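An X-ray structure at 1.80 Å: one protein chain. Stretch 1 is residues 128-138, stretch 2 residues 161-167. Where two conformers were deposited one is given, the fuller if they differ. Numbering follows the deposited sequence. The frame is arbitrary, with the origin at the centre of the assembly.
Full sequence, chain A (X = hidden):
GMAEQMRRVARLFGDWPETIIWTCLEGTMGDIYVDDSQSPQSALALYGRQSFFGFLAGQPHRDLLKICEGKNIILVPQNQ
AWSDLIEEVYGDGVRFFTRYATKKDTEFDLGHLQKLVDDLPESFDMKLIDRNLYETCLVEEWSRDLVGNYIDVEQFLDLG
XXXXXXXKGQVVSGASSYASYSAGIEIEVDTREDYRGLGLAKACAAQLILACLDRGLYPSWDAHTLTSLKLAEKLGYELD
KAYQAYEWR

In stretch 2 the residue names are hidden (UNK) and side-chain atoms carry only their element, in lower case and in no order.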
# COMPACT_ATOMS: atom_id res chain seq x y z
N LEU A 128 -23.43 -9.70 -11.55
CA LEU A 128 -22.03 -9.44 -11.26
C LEU A 128 -21.21 -10.31 -12.18
O LEU A 128 -21.64 -11.41 -12.52
CB LEU A 128 -21.66 -9.81 -9.83
CG LEU A 128 -22.14 -8.85 -8.77
CD1 LEU A 128 -21.91 -9.53 -7.44
CD2 LEU A 128 -21.42 -7.48 -8.88
N ILE A 129 -20.04 -9.80 -12.58
CA ILE A 129 -19.15 -10.53 -13.45
C ILE A 129 -18.52 -11.65 -12.66
O ILE A 129 -17.96 -11.40 -11.60
CB ILE A 129 -18.03 -9.63 -14.03
CG1 ILE A 129 -18.62 -8.57 -14.97
CG2 ILE A 129 -16.99 -10.46 -14.77
CD1 ILE A 129 -17.64 -7.41 -15.31
N ASP A 130 -18.68 -12.88 -13.15
CA ASP A 130 -18.12 -14.08 -12.54
C ASP A 130 -17.13 -14.68 -13.54
O ASP A 130 -16.82 -14.05 -14.54
CB ASP A 130 -19.24 -15.08 -12.14
CG ASP A 130 -20.11 -15.49 -13.32
OD1 ASP A 130 -19.77 -15.13 -14.47
OD2 ASP A 130 -21.15 -16.15 -13.11
N ARG A 131 -16.65 -15.88 -13.28
CA ARG A 131 -15.65 -16.53 -14.12
C ARG A 131 -16.08 -16.67 -15.58
O ARG A 131 -15.28 -16.43 -16.49
CB ARG A 131 -15.34 -17.88 -13.47
CG ARG A 131 -14.29 -18.75 -14.14
CD ARG A 131 -14.00 -19.99 -13.27
NE ARG A 131 -13.49 -19.62 -11.95
CZ ARG A 131 -12.20 -19.41 -11.64
NH1 ARG A 131 -11.24 -19.58 -12.56
NH2 ARG A 131 -11.87 -19.05 -10.40
N ASN A 132 -17.34 -17.03 -15.81
CA ASN A 132 -17.83 -17.20 -17.19
C ASN A 132 -18.07 -15.89 -17.92
O ASN A 132 -17.75 -15.78 -19.10
CB ASN A 132 -19.09 -18.09 -17.21
CG ASN A 132 -18.77 -19.57 -16.99
OD1 ASN A 132 -17.63 -19.94 -16.69
ND2 ASN A 132 -19.78 -20.42 -17.16
N LEU A 133 -18.62 -14.89 -17.23
CA LEU A 133 -18.83 -13.57 -17.83
C LEU A 133 -17.52 -12.87 -18.10
O LEU A 133 -17.43 -12.13 -19.07
CB LEU A 133 -19.75 -12.74 -16.97
CG LEU A 133 -21.18 -13.27 -17.02
CD1 LEU A 133 -22.04 -12.60 -15.99
CD2 LEU A 133 -21.75 -13.09 -18.41
N TYR A 134 -16.52 -13.09 -17.24
CA TYR A 134 -15.18 -12.59 -17.51
C TYR A 134 -14.79 -12.98 -18.95
O TYR A 134 -14.45 -12.12 -19.77
CB TYR A 134 -14.18 -13.16 -16.49
CG TYR A 134 -12.71 -12.93 -16.80
CD1 TYR A 134 -12.00 -13.82 -17.57
CD2 TYR A 134 -12.03 -11.82 -16.29
CE1 TYR A 134 -10.66 -13.63 -17.86
CE2 TYR A 134 -10.69 -11.60 -16.58
CZ TYR A 134 -10.01 -12.52 -17.36
OH TYR A 134 -8.69 -12.35 -17.68
N GLU A 135 -14.89 -14.26 -19.26
CA GLU A 135 -14.49 -14.73 -20.59
C GLU A 135 -15.34 -14.12 -21.71
O GLU A 135 -14.82 -13.76 -22.77
CB GLU A 135 -14.49 -16.27 -20.62
CG GLU A 135 -13.45 -16.94 -19.66
CD GLU A 135 -11.96 -16.68 -20.04
OE1 GLU A 135 -11.68 -16.36 -21.22
OE2 GLU A 135 -11.08 -16.83 -19.14
N THR A 136 -16.64 -13.96 -21.46
CA THR A 136 -17.55 -13.40 -22.44
C THR A 136 -17.16 -11.95 -22.72
O THR A 136 -17.21 -11.52 -23.86
CB THR A 136 -19.01 -13.47 -21.96
OG1 THR A 136 -19.33 -14.83 -21.65
CG2 THR A 136 -19.99 -12.98 -23.02
N CYS A 137 -16.78 -11.20 -21.68
CA CYS A 137 -16.36 -9.78 -21.84
C CYS A 137 -15.10 -9.65 -22.70
O CYS A 137 -14.95 -8.71 -23.48
CB CYS A 137 -16.12 -9.11 -20.51
SG CYS A 137 -17.61 -8.76 -19.61
N LEU A 138 -14.18 -10.59 -22.53
CA LEU A 138 -12.94 -10.55 -23.33
C LEU A 138 -13.12 -10.78 -24.83
O LEU A 138 -12.30 -10.29 -25.60
CB LEU A 138 -11.94 -11.57 -22.83
CG LEU A 138 -11.19 -11.30 -21.55
CD1 LEU A 138 -10.30 -12.52 -21.33
CD2 LEU A 138 -10.37 -9.99 -21.58
N UNK A 161 -13.82 -5.86 -9.73
CA UNK A 161 -15.23 -5.92 -9.42
C UNK A 161 -15.98 -5.35 -10.62
O UNK A 161 -15.58 -4.31 -11.19
c UNK A 161 -16.99 -5.08 -7.69
c UNK A 161 -17.19 -4.08 -6.57
c UNK A 161 -17.38 -6.48 -7.27
c UNK A 161 -15.53 -5.09 -8.16
N UNK A 162 -17.07 -6.01 -11.01
CA UNK A 162 -17.86 -5.51 -12.10
C UNK A 162 -19.19 -6.18 -12.27
O UNK A 162 -19.46 -7.24 -11.69
N UNK A 163 -20.04 -5.55 -13.06
CA UNK A 163 -21.32 -6.12 -13.40
C UNK A 163 -21.73 -5.77 -14.84
O UNK A 163 -21.30 -4.78 -15.43
s UNK A 163 -22.81 -4.07 -12.48
c UNK A 163 -22.37 -5.70 -12.39
N UNK A 164 -22.58 -6.64 -15.39
CA UNK A 164 -23.03 -6.58 -16.76
C UNK A 164 -24.53 -6.71 -16.87
O UNK A 164 -25.18 -7.24 -15.98
c UNK A 164 -22.64 -9.07 -16.98
c UNK A 164 -20.92 -7.47 -17.68
c UNK A 164 -22.37 -7.71 -17.59
N UNK A 165 -25.05 -6.21 -17.98
CA UNK A 165 -26.46 -6.29 -18.30
C UNK A 165 -26.57 -7.24 -19.51
O UNK A 165 -25.80 -7.13 -20.47
c UNK A 165 -28.40 -5.05 -19.36
c UNK A 165 -27.08 -4.92 -18.58
c UNK A 165 -27.35 -4.18 -17.26
c UNK A 165 -27.64 -2.70 -17.43
N UNK A 166 -27.46 -8.21 -19.41
CA UNK A 166 -27.68 -9.16 -20.48
C UNK A 166 -29.04 -8.95 -21.13
O UNK A 166 -29.99 -8.53 -20.48
c UNK A 166 -27.61 -10.60 -19.96
c UNK A 166 -25.38 -10.49 -18.84
c UNK A 166 -26.65 -12.61 -18.97
c UNK A 166 -26.30 -11.33 -19.67
N UNK A 167 -29.14 -9.24 -22.41
CA UNK A 167 -30.43 -9.16 -23.10
C UNK A 167 -30.43 -10.23 -24.16
O UNK A 167 -29.47 -10.32 -24.91
n UNK A 167 -32.17 -7.45 -25.65
c UNK A 167 -33.17 -7.48 -23.71
c UNK A 167 -33.46 -7.25 -25.87
c UNK A 167 -31.96 -7.59 -24.30
n UNK A 167 -34.09 -7.27 -24.71
c UNK A 167 -30.61 -7.81 -23.72
O HOH W 1 -17.14 -9.09 -10.31

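Position 161 carries four side-chain carbons, forked at the second, with no heteroatom, and one of its terminal carbons lies near CD2 of Leu128. That pattern is leucine's, so the residue is Leu161. Its CA-to-CB bond points away from stretch 1, yet the end of the side chain swings back, and CD1 of Leu161 lies 4.5 Å from CD2 of Leu128, a loose apolar contact.

Position 162 has backbone atoms only and no side-chain atom at all. Its carbonyl O receives the backbone N of Ile129 at 2.8 Å, with a nearly linear N-H...O angle of 175°, and CA of Leu128 also approaches this O at 3.4 Å as a CA-H...O contact. A CB built ideally here would fall 2.7 Å from CD1 of Ile129, a clash, so the isoleucine occupies the space that a side chain would need. The residue is Gly162. Water 1 links the same two residues a second time, donating to O of Ile129 (2.8 Å) and accepting from N of Gly162 (3.2 Å).

At position 163 a single carbon is followed by a sulfur. The carbon, CB, is 3.9 Å from CA of Leu128 and 4.0 Å from CD2 of Leu128. This is the side chain of cysteine, Cys163. Cys163 pairs with Leu128 in an antiparallel, non-hydrogen-bonded bridge, the two CA atoms 4.0 Å apart, and both side chains leave the sheet on the same face. This arrangement explains why the leucine methyl packs against CB of Cys163.

Position 164 bears three carbons, one carrying the other two: a fork at the first atom and nothing beyond it. One terminal carbon lies near both Ile129 and Cys137, the other near Leu133. This is Val164, with chi1 in the m well. Its CG1 is 3.7 Å from CG1 of Ile129 and 4.0 Å from SG of Cys137, while its CG2 is 3.7 Å from CD1 of Leu133.

Position 165 has four carbons, forked at the first, with one arm two carbons long. It reaches nothing on stretch 1. The branching identifies Ile165.

Position 166 again has four carbons, but forked at the second. Its CA-to-CB bond points toward stretch 1, and a terminal carbon comes near CD2 of Leu133. The residue is Leu166, whose CD1 is 4.5 Å from CD2 of Leu133.

Position 167 shows one carbon leading to a five-membered ring of three carbons and two nitrogens, the imidazole of His167. It is out of reach of stretch 1, and both ring nitrogens are hydrogen-bonded elsewhere in the structure.

The contact thus combines a short strand pairing with helix packing. The bond from Ile129 to Gly162 and the Leu128-Cys163 bridge fix the backbones, after which the chain turns into a helix crossing the strand at 71°. Asp130 caps that helix, its OD1 accepting from N of Leu133 at 3.0 Å. Leu133 and Cys137, one turn apart, direct their CA-to-CB bonds toward the strand and, with Ile129, pack against Val164.

Stretch 2 (161-167) LGCVILH
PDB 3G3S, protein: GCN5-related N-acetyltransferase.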